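Local atomic coordinates of kelch domain-containing protein (PDB entry 5C86), a protein that probably catalyses the copper-dependent oxidation of alcohols, as a fungal alcohol oxidase of the galactose oxidase and glyoxal oxidase (AA5) family, captured here without its metal. Residues 113-118 and 156-161; 275-280 and 307-312; 290-295 and 344-349. All blocks are in the same frame, centred on the assembly; numbering follows the deposited sequence.

How the contacts relate
Contact 1 is complete before the others open: it returns strand 155-158 to the loop leading into its own propeller blade. Contacts 2 and 3 cross, contact 3 opening at 290-295, inside the loop that contact 2 closes at 307-312, and closing at 344-349. Contact 2 ties two loops of the blade running from strand 282-285 to strand 321-324; contact 3 joins that blade to the next. Contacts 2 and 3 meet at R278 NH1, 2.9 Å from G295 O; contact 1 is about 17 Å from contact 2 between nearest atoms. In contacts 1 and 2 alike, an entry loop brings an arginine and backbone N-H groups to a glutamate, E147 or E313, one bond to E313 being weak.

Contact 1 (113-118 and 156-161)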
loop_
_atom_site.group_PDB
_atom_site.type_symbol
_atom_site.label_atom_id
_atom_site.label_comp_id
_atom_site.label_asym_id
_atom_site.label_seq_id
_atom_site.Cartn_x
_atom_site.Cartn_y
_atom_site.Cartn_z
ATOM N N ASN A 113 5.105 -11.348 -20.332
ATOM C CA ASN A 113 4.825 -9.965 -20.621
ATOM C C ASN A 113 3.335 -9.694 -20.561
ATOM O O ASN A 113 2.498 -10.447 -20.916
ATOM C CB ASN A 113 5.280 -9.660 -22.095
ATOM C CG ASN A 113 6.720 -9.595 -22.274
ATOM O OD1 ASN A 113 7.558 -9.578 -21.412
ATOM N ND2 ASN A 113 7.066 -9.530 -23.567
ATOM N N MET A 114 2.962 -8.477 -20.131
ATOM C CA MET A 114 1.588 -8.000 -20.251
ATOM C C MET A 114 1.098 -7.903 -21.705
ATOM O O MET A 114 1.966 -7.799 -22.604
ATOM C CB MET A 114 1.429 -6.625 -19.560
ATOM C CG MET A 114 1.476 -6.673 -18.022
ATOM S SD MET A 114 1.382 -5.002 -17.325
ATOM C CE MET A 114 2.886 -4.229 -17.776
ATOM N N GLN A 115 -0.203 -8.007 -21.862
ATOM C CA GLN A 115 -0.873 -7.797 -23.177
ATOM C C GLN A 115 -0.733 -6.372 -23.657
ATOM O O GLN A 115 -0.671 -6.155 -24.874
ATOM C CB GLN A 115 -2.312 -8.180 -23.155
ATOM C CG GLN A 115 -2.466 -9.684 -22.915
ATOM C CD GLN A 115 -2.026 -10.463 -24.156
ATOM O OE1 GLN A 115 -1.032 -11.182 -24.136
ATOM N NE2 GLN A 115 -2.720 -10.206 -25.258
ATOM N N ILE A 116 -0.760 -5.398 -22.728
ATOM C CA ILE A 116 -0.651 -3.972 -23.076
ATOM C C ILE A 116 0.440 -3.392 -22.230
ATOM O O ILE A 116 0.310 -3.442 -20.952
ATOM C CB ILE A 116 -1.954 -3.232 -22.830
ATOM C CG1 ILE A 116 -3.113 -3.936 -23.538
ATOM C CG2 ILE A 116 -1.845 -1.754 -23.199
ATOM C CD1 ILE A 116 -4.532 -3.620 -23.139
ATOM N N SER A 117 1.499 -2.876 -22.832
ATOM C CA SER A 117 2.603 -2.302 -22.100
ATOM C C SER A 117 2.147 -0.983 -21.439
ATOM O O SER A 117 1.289 -0.268 -21.976
ATOM C CB SER A 117 3.853 -2.096 -22.958
ATOM O OG SER A 117 3.585 -1.262 -24.071
ATOM N N ARG A 118 2.735 -0.680 -20.274
ATOM C CA ARG A 118 2.149 0.388 -19.436
ATOM C C ARG A 118 3.120 0.786 -18.358
ATOM O O ARG A 118 4.047 0.065 -18.054
ATOM C CB ARG A 118 0.850 -0.018 -18.827
ATOM C CG ARG A 118 0.945 -1.293 -17.989
ATOM C CD ARG A 118 -0.411 -1.673 -17.549
ATOM N NE ARG A 118 -1.182 -2.501 -18.509
ATOM C CZ ARG A 118 -2.452 -2.398 -18.799
ATOM N NH1 ARG A 118 -3.253 -1.410 -18.347
ATOM N NH2 ARG A 118 -3.076 -3.312 -19.539
ATOM N N TRP A 156 -1.494 -13.539 -19.095
ATOM C CA TRP A 156 -2.254 -12.298 -19.048
ATOM C C TRP A 156 -3.370 -12.362 -20.054
ATOM O O TRP A 156 -3.098 -12.789 -21.235
ATOM C CB TRP A 156 -1.364 -11.118 -19.403
ATOM C CG TRP A 156 -0.347 -10.727 -18.339
ATOM C CD1 TRP A 156 0.909 -11.075 -18.239
ATOM C CD2 TRP A 156 -0.631 -9.880 -17.183
ATOM N NE1 TRP A 156 1.543 -10.491 -17.155
ATOM C CE2 TRP A 156 0.613 -9.752 -16.479
ATOM C CE3 TRP A 156 -1.763 -9.195 -16.737
ATOM C CZ2 TRP A 156 0.709 -8.993 -15.276
ATOM C CZ3 TRP A 156 -1.659 -8.453 -15.552
ATOM C CH2 TRP A 156 -0.431 -8.345 -14.884
ATOM N N THR A 157 -4.558 -11.970 -19.705
ATOM C CA THR A 157 -5.709 -11.946 -20.583
ATOM C C THR A 157 -6.321 -10.523 -20.539
ATOM O O THR A 157 -6.608 -9.995 -19.452
ATOM C CB THR A 157 -6.699 -13.009 -20.107
ATOM O OG1 THR A 157 -5.982 -14.248 -19.925
ATOM C CG2 THR A 157 -7.834 -13.193 -21.122
ATOM N N LYS A 158 -6.547 -9.887 -21.694
ATOM C CA LYS A 158 -7.313 -8.692 -21.782
ATOM C C LYS A 158 -8.724 -8.912 -21.442
ATOM O O LYS A 158 -9.313 -9.950 -21.768
ATOM C CB LYS A 158 -7.212 -8.054 -23.197
ATOM C CG LYS A 158 -5.784 -7.695 -23.500
ATOM C CD LYS A 158 -5.566 -6.912 -24.770
ATOM C CE LYS A 158 -5.834 -7.849 -25.960
ATOM N NZ LYS A 158 -5.084 -7.221 -27.069
ATOM N N LEU A 159 -9.342 -7.947 -20.753
ATOM C CA LEU A 159 -10.690 -8.080 -20.361
ATOM C C LEU A 159 -11.491 -7.027 -21.140
ATOM O O LEU A 159 -11.497 -5.823 -20.818
ATOM C CB LEU A 159 -10.825 -7.837 -18.869
ATOM C CG LEU A 159 -10.165 -8.936 -18.029
ATOM C CD1 LEU A 159 -9.967 -8.465 -16.556
ATOM C CD2 LEU A 159 -10.952 -10.259 -18.099
ATOM N N ALA A 160 -12.150 -7.455 -22.236
ATOM C CA ALA A 160 -12.954 -6.522 -23.044
ATOM C C ALA A 160 -13.964 -5.736 -22.235
ATOM O O ALA A 160 -14.294 -4.549 -22.560
ATOM C CB ALA A 160 -13.676 -7.301 -24.166
ATOM N N GLY A 161 -14.484 -6.336 -21.166
ATOM C CA GLY A 161 -15.464 -5.673 -20.355
ATOM C C GLY A 161 -14.897 -4.747 -19.292
ATOM O O GLY A 161 -15.690 -4.180 -18.519
HETATM O O HOH W 1 -1.903 -7.920 -26.889
#
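M114 and W156 lie side by side, pointing the same way, and M114 rests on one face of the indole. The CH-pi contact is made by M114 CG, 3.7 Å from the centroid of the six-membered ring and 19° off its normal. M114 SD follows over the same ring at 4.7 Å from that centroid, a Met-aromatic contact. CG reaches the face because it stands anti to the carbonyl carbon of M114 (chi1 -72°), and the chain then bends at chi3, taking CE onward. At the pyrrole side, N113 O approaches W156 CD1 obliquely, 3.2 Å away.

A second, more exposed apolar patch forms where the aliphatic part of K158 passes Q115 and I116 at about a right angle. Q115 CB meets K158 CG at 3.5 Å, and I116 CD1 touches K158 CD at 3.8 Å. Polar linkage is indirect: one water donates to Q115 O at 2.9 Å and accepts from K158 NZ at 3.3 Å.

E147 on strand 147-150 receives Q115 N and I116 N and forms a salt bridge with R118. The contact thus joins the outermost strand of a kelch blade, 155-158, to the loop arriving from the preceding blade, whose T87 on strand 84-87 touches both M114 and W156.

Contact 2 (275-280 and 307-312); sequences KYNRGF and TPQLTP
The ring of Y276 is met by both Q309 and T311, while K275 CG covers the centre of one face, 3.8 Å above the plane. Q309 OE1 comes in obliquely at 3.3 Å from Y276 CD1, its amide turned 65° from the ring, and T311 CB touches Y276 CE2 at 3.8 Å. The guanidinium of R278 carries Y276 CB on one face, toward its rim, and T311 O at its edge. This carbonyl oxygen takes R278 NH2 at 2.8 Å on a lone pair, close to the guanidinium plane and nearly straight (164°); R278 NH1 adds a weak bond to it.

Q309 reaches back across the gap. Its chain bends at chi2 (-74°), and Q309 NE2 donates to a lone pair of N277 O at 2.9 Å, while also giving a hydrogen bond to a water at 3.0 Å. The N277 side chain is held from elsewhere, by S250 and Q298.

Both loops belong to one kelch blade, which 275-280 enters and in which 307-312 leads to strand 313-316. The buried guanidinium also forms a salt bridge with E313 and bonds to G295 O. Its charge is therefore probably well compensated, and T311 O would be polarised by it.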
loop_
_atom_site.group_PDB
_atom_site.type_symbol
_atom_site.label_atom_id
_atom_site.label_comp_id
_atom_site.label_asym_id
_atom_site.label_seq_id
_atom_site.Cartn_x
_atom_site.Cartn_y
_atom_site.Cartn_z
ATOM N N LYS A 275 -6.124 19.234 8.341
ATOM C CA LYS A 275 -5.521 20.527 8.456
ATOM C C LYS A 275 -4.620 20.858 7.277
ATOM O O LYS A 275 -4.446 22.030 6.935
ATOM C CB LYS A 275 -4.719 20.571 9.686
ATOM C CG LYS A 275 -4.114 21.903 9.991
ATOM C CD LYS A 275 -3.358 21.852 11.335
ATOM C CE LYS A 275 -2.957 23.224 11.900
ATOM N NZ LYS A 275 -2.907 24.299 10.903
ATOM N N TYR A 276 -4.060 19.858 6.610
ATOM C CA TYR A 276 -3.055 20.097 5.577
ATOM C C TYR A 276 -3.473 19.492 4.271
ATOM O O TYR A 276 -3.667 18.254 4.191
ATOM C CB TYR A 276 -1.737 19.531 6.062
ATOM C CG TYR A 276 -1.243 20.123 7.343
ATOM C CD1 TYR A 276 -0.810 21.465 7.392
ATOM C CD2 TYR A 276 -1.176 19.369 8.522
ATOM C CE1 TYR A 276 -0.384 22.010 8.577
ATOM C CE2 TYR A 276 -0.747 19.915 9.681
ATOM C CZ TYR A 276 -0.343 21.230 9.694
ATOM O OH TYR A 276 0.083 21.791 10.906
ATOM N N ASN A 277 -3.609 20.299 3.241
ATOM C CA ASN A 277 -3.893 19.783 1.883
ATOM C C ASN A 277 -2.658 19.084 1.303
ATOM O O ASN A 277 -1.516 19.524 1.515
ATOM C CB ASN A 277 -4.389 20.834 0.960
ATOM C CG ASN A 277 -3.473 22.061 0.867
ATOM O OD1 ASN A 277 -2.920 22.533 1.854
ATOM N ND2 ASN A 277 -3.337 22.575 -0.359
ATOM N N ARG A 278 -2.868 17.892 0.752
ATOM C CA ARG A 278 -1.751 17.058 0.287
ATOM C C ARG A 278 -1.967 16.429 -1.040
ATOM O O ARG A 278 -2.997 15.736 -1.271
ATOM C CB ARG A 278 -1.508 15.881 1.243
ATOM C CG ARG A 278 -1.217 16.311 2.689
ATOM C CD ARG A 278 -1.125 15.090 3.610
ATOM N NE ARG A 278 -1.291 15.425 5.020
ATOM C CZ ARG A 278 -0.329 15.760 5.866
ATOM N NH1 ARG A 278 0.920 15.765 5.480
ATOM N NH2 ARG A 278 -0.635 16.072 7.118
ATOM N N GLY A 279 -0.977 16.570 -1.933
ATOM C CA GLY A 279 -0.813 15.777 -3.148
ATOM C C GLY A 279 0.540 15.085 -3.084
ATOM O O GLY A 279 1.544 15.676 -2.640
ATOM N N PHE A 280 0.535 13.812 -3.442
ATOM C CA PHE A 280 1.766 12.963 -3.364
ATOM C C PHE A 280 2.099 12.508 -1.946
ATOM O O PHE A 280 3.210 12.015 -1.694
ATOM C CB PHE A 280 3.041 13.570 -4.047
ATOM C CG PHE A 280 2.803 14.132 -5.423
ATOM C CD1 PHE A 280 2.159 13.420 -6.427
ATOM C CD2 PHE A 280 3.193 15.450 -5.714
ATOM C CE1 PHE A 280 1.906 13.985 -7.669
ATOM C CE2 PHE A 280 2.934 15.994 -6.980
ATOM C CZ PHE A 280 2.250 15.268 -7.922
ATOM N N THR A 307 6.306 23.958 -1.482
ATOM C CA THR A 307 5.065 23.894 -0.625
ATOM C C THR A 307 4.877 22.537 0.106
ATOM O O THR A 307 3.795 21.926 0.025
ATOM C CB THR A 307 3.816 24.299 -1.383
ATOM O OG1 THR A 307 3.508 23.422 -2.478
ATOM C CG2 THR A 307 3.988 25.764 -1.897
ATOM N N PRO A 308 5.935 22.107 0.791
ATOM C CA PRO A 308 5.850 20.829 1.437
ATOM C C PRO A 308 4.950 20.868 2.635
ATOM O O PRO A 308 4.876 21.853 3.379
ATOM C CB PRO A 308 7.301 20.533 1.805
ATOM C CG PRO A 308 7.812 21.913 2.205
ATOM C CD PRO A 308 7.211 22.792 1.124
ATOM N N GLN A 309 4.294 19.743 2.884
ATOM C CA GLN A 309 3.559 19.546 4.135
ATOM C C GLN A 309 4.485 18.668 5.005
ATOM O O GLN A 309 4.638 17.468 4.756
ATOM C CB GLN A 309 2.177 18.922 3.859
ATOM C CG GLN A 309 1.269 19.795 3.013
ATOM C CD GLN A 309 0.699 20.976 3.775
ATOM O OE1 GLN A 309 1.264 21.366 4.836
ATOM N NE2 GLN A 309 -0.420 21.460 3.392
ATOM N N LEU A 310 5.090 19.281 6.033
ATOM C CA LEU A 310 6.072 18.637 6.882
ATOM C C LEU A 310 5.504 18.076 8.197
ATOM O O LEU A 310 6.207 17.432 8.933
ATOM C CB LEU A 310 7.188 19.647 7.243
ATOM C CG LEU A 310 7.940 20.091 6.002
ATOM C CD1 LEU A 310 9.077 21.100 6.488
ATOM C CD2 LEU A 310 8.584 18.944 5.266
ATOM N N THR A 311 4.235 18.337 8.472
ATOM C CA THR A 311 3.545 17.827 9.636
ATOM C C THR A 311 2.510 16.733 9.180
ATOM O O THR A 311 1.485 17.097 8.562
ATOM C CB THR A 311 2.803 18.916 10.369
ATOM O OG1 THR A 311 3.790 19.880 10.821
ATOM C CG2 THR A 311 2.165 18.381 11.568
ATOM N N PRO A 312 2.781 15.471 9.561
ATOM C CA PRO A 312 1.827 14.374 9.211
ATOM C C PRO A 312 0.629 14.518 10.081
ATOM O O PRO A 312 0.644 15.240 11.102
ATOM C CB PRO A 312 2.585 13.128 9.541
ATOM C CG PRO A 312 4.098 13.487 9.588
ATOM C CD PRO A 312 4.029 14.920 10.083
HETATM O O HOH W 2 -2.220 23.525 4.702
#

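Contact 3 (290-295 and 344-349)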
loop_
_atom_site.group_PDB
_atom_site.type_symbol
_atom_site.label_atom_id
_atom_site.label_comp_id
_atom_site.label_asym_id
_atom_site.label_seq_id
_atom_site.Cartn_x
_atom_site.Cartn_y
_atom_site.Cartn_z
ATOM N N LYS A 290 -6.261 3.042 13.046
ATOM C CA LYS A 290 -5.987 4.418 12.691
ATOM C C LYS A 290 -5.164 4.493 11.418
ATOM O O LYS A 290 -4.605 3.476 10.949
ATOM C CB LYS A 290 -5.318 5.213 13.837
ATOM C CG LYS A 290 -6.225 5.331 15.072
ATOM C CD LYS A 290 -5.534 6.309 16.121
ATOM C CE LYS A 290 -6.107 6.239 17.535
ATOM N NZ LYS A 290 -5.422 5.106 18.242
ATOM N N ILE A 291 -5.123 5.688 10.845
ATOM C CA ILE A 291 -4.439 5.904 9.562
ATOM C C ILE A 291 -3.478 7.084 9.657
ATOM O O ILE A 291 -3.829 8.129 10.162
ATOM C CB ILE A 291 -5.406 6.149 8.437
ATOM C CG1 ILE A 291 -6.376 4.951 8.317
ATOM C CG2 ILE A 291 -4.712 6.390 7.112
ATOM C CD1 ILE A 291 -7.605 5.205 7.471
ATOM N N TRP A 292 -2.248 6.899 9.246
ATOM C CA TRP A 292 -1.264 8.032 9.272
ATOM C C TRP A 292 -1.087 8.540 7.858
ATOM O O TRP A 292 -0.890 7.710 6.943
ATOM C CB TRP A 292 -0.007 7.498 9.774
ATOM C CG TRP A 292 1.063 8.516 10.114
ATOM C CD1 TRP A 292 0.950 9.500 10.999
ATOM C CD2 TRP A 292 2.407 8.502 9.638
ATOM N NE1 TRP A 292 2.181 10.130 11.156
ATOM C CE2 TRP A 292 3.072 9.543 10.325
ATOM C CE3 TRP A 292 3.119 7.717 8.750
ATOM C CZ2 TRP A 292 4.432 9.757 10.156
ATOM C CZ3 TRP A 292 4.503 7.935 8.622
ATOM C CH2 TRP A 292 5.101 8.945 9.341
ATOM N N VAL A 293 -1.179 9.845 7.701
ATOM C CA VAL A 293 -1.074 10.529 6.415
ATOM C C VAL A 293 0.166 11.371 6.480
ATOM O O VAL A 293 0.193 12.316 7.283
ATOM C CB VAL A 293 -2.305 11.353 6.059
ATOM C CG1 VAL A 293 -2.171 11.855 4.669
ATOM C CG2 VAL A 293 -3.577 10.463 6.165
ATOM N N VAL A 294 1.149 11.054 5.646
ATOM C CA VAL A 294 2.457 11.705 5.761
ATOM C C VAL A 294 2.905 12.307 4.413
ATOM O O VAL A 294 2.724 11.715 3.330
ATOM C CB VAL A 294 3.534 10.712 6.226
ATOM C CG1 VAL A 294 3.581 9.418 5.453
ATOM C CG2 VAL A 294 4.933 11.355 6.344
ATOM N N GLY A 295 3.465 13.519 4.517
ATOM C CA GLY A 295 4.082 14.160 3.352
ATOM C C GLY A 295 3.083 14.819 2.449
ATOM O O GLY A 295 1.979 15.217 2.838
ATOM N N ALA A 344 5.245 -2.350 13.977
ATOM C CA ALA A 344 4.182 -1.365 14.142
ATOM C C ALA A 344 4.636 0.108 14.068
ATOM O O ALA A 344 3.835 0.997 14.295
ATOM C CB ALA A 344 3.346 -1.647 15.409
ATOM N N THR A 345 5.903 0.310 13.699
ATOM C CA THR A 345 6.379 1.613 13.291
ATOM C C THR A 345 6.072 1.743 11.769
ATOM O O THR A 345 5.700 0.777 11.076
ATOM C CB THR A 345 7.914 1.768 13.506
ATOM O OG1 THR A 345 8.569 0.889 12.609
ATOM C CG2 THR A 345 8.234 1.537 14.969
ATOM N N ILE A 346 6.280 2.967 11.267
ATOM C CA ILE A 346 5.975 3.302 9.890
ATOM C C ILE A 346 7.174 3.930 9.217
ATOM O O ILE A 346 7.667 4.967 9.672
ATOM C CB ILE A 346 4.809 4.233 9.761
ATOM C CG1 ILE A 346 3.596 3.722 10.546
ATOM C CG2 ILE A 346 4.433 4.352 8.284
ATOM C CD1 ILE A 346 2.315 4.535 10.440
ATOM N N TRP A 347 7.658 3.276 8.218
ATOM C CA TRP A 347 8.667 3.917 7.296
ATOM C C TRP A 347 8.106 5.108 6.615
ATOM O O TRP A 347 6.971 5.112 6.151
ATOM C CB TRP A 347 9.106 2.925 6.256
ATOM C CG TRP A 347 9.727 3.533 5.065
ATOM C CD1 TRP A 347 9.107 3.678 3.823
ATOM C CD2 TRP A 347 11.052 4.000 4.923
ATOM N NE1 TRP A 347 9.987 4.289 2.943
ATOM C CE2 TRP A 347 11.176 4.460 3.606
ATOM C CE3 TRP A 347 12.129 4.128 5.801
ATOM C CZ2 TRP A 347 12.389 5.037 3.131
ATOM C CZ3 TRP A 347 13.340 4.693 5.333
ATOM C CH2 TRP A 347 13.417 5.141 4.033
ATOM N N SER A 348 8.903 6.196 6.568
ATOM C CA SER A 348 8.641 7.387 5.707
ATOM C C SER A 348 9.964 7.891 5.084
ATOM O O SER A 348 10.912 8.164 5.861
ATOM C CB SER A 348 8.038 8.484 6.527
ATOM O OG SER A 348 7.975 9.698 5.800
ATOM N N GLY A 349 10.005 7.900 3.755
ATOM C CA GLY A 349 11.241 8.423 3.185
ATOM C C GLY A 349 11.139 8.613 1.741
ATOM O O GLY A 349 10.096 8.646 1.166
#
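W292, which packs against I346 and S348, has its one polar atom, NE1, hydrogen-bonded to T325 OG1, a bond consistent with this orientation of the indole. W292 CG is anti to the backbone N (chi1 -170°), and the benzene side of the ring projects between the two strands. There it slides past I346, the two side chains running in opposite directions. The branch methyl CG2 of I346 approaches W292 CZ3 obliquely at 3.6 Å, and the end methyl CD1 lies 3.7 Å from W292 CE3 and also close to W292 CB. I346 thus follows one side of the tryptophan, from CB to CZ3.

S348 meets the ring farther out: its CB lies near the indole plane, 4.1 Å from W292 CH2. Its hydroxyl turns the other way to meet V294, with S348 OG 3.5 Å from V294 CG2. V294 also backs the indole from within its own strand, its CB standing 3.7 Å above one face of W292. W368 of strand 364-369 stacks with W292 and also touches I346, so the tryptophan is gripped by residues of both sheets. P312 packs on it as well.

W347 points away from strand 291-294, and its NE1 bonds to T337 OG1. Its side chain is about 11 Å from that of H335, a copper ligand in the metal-bound protein.

Strands 291-294 and 346-349 run almost parallel, 11° apart, with axes 9.6 Å from each other at closest. That spacing is of packed sheets, not of paired strands: each is the second strand of its blade, and the apolar layer between them is the inter-blade packing of the seven-bladed kelch propeller, between the blade of strand 291-294 and the closing blade, which has the N-terminal strand 5-11 at one edge.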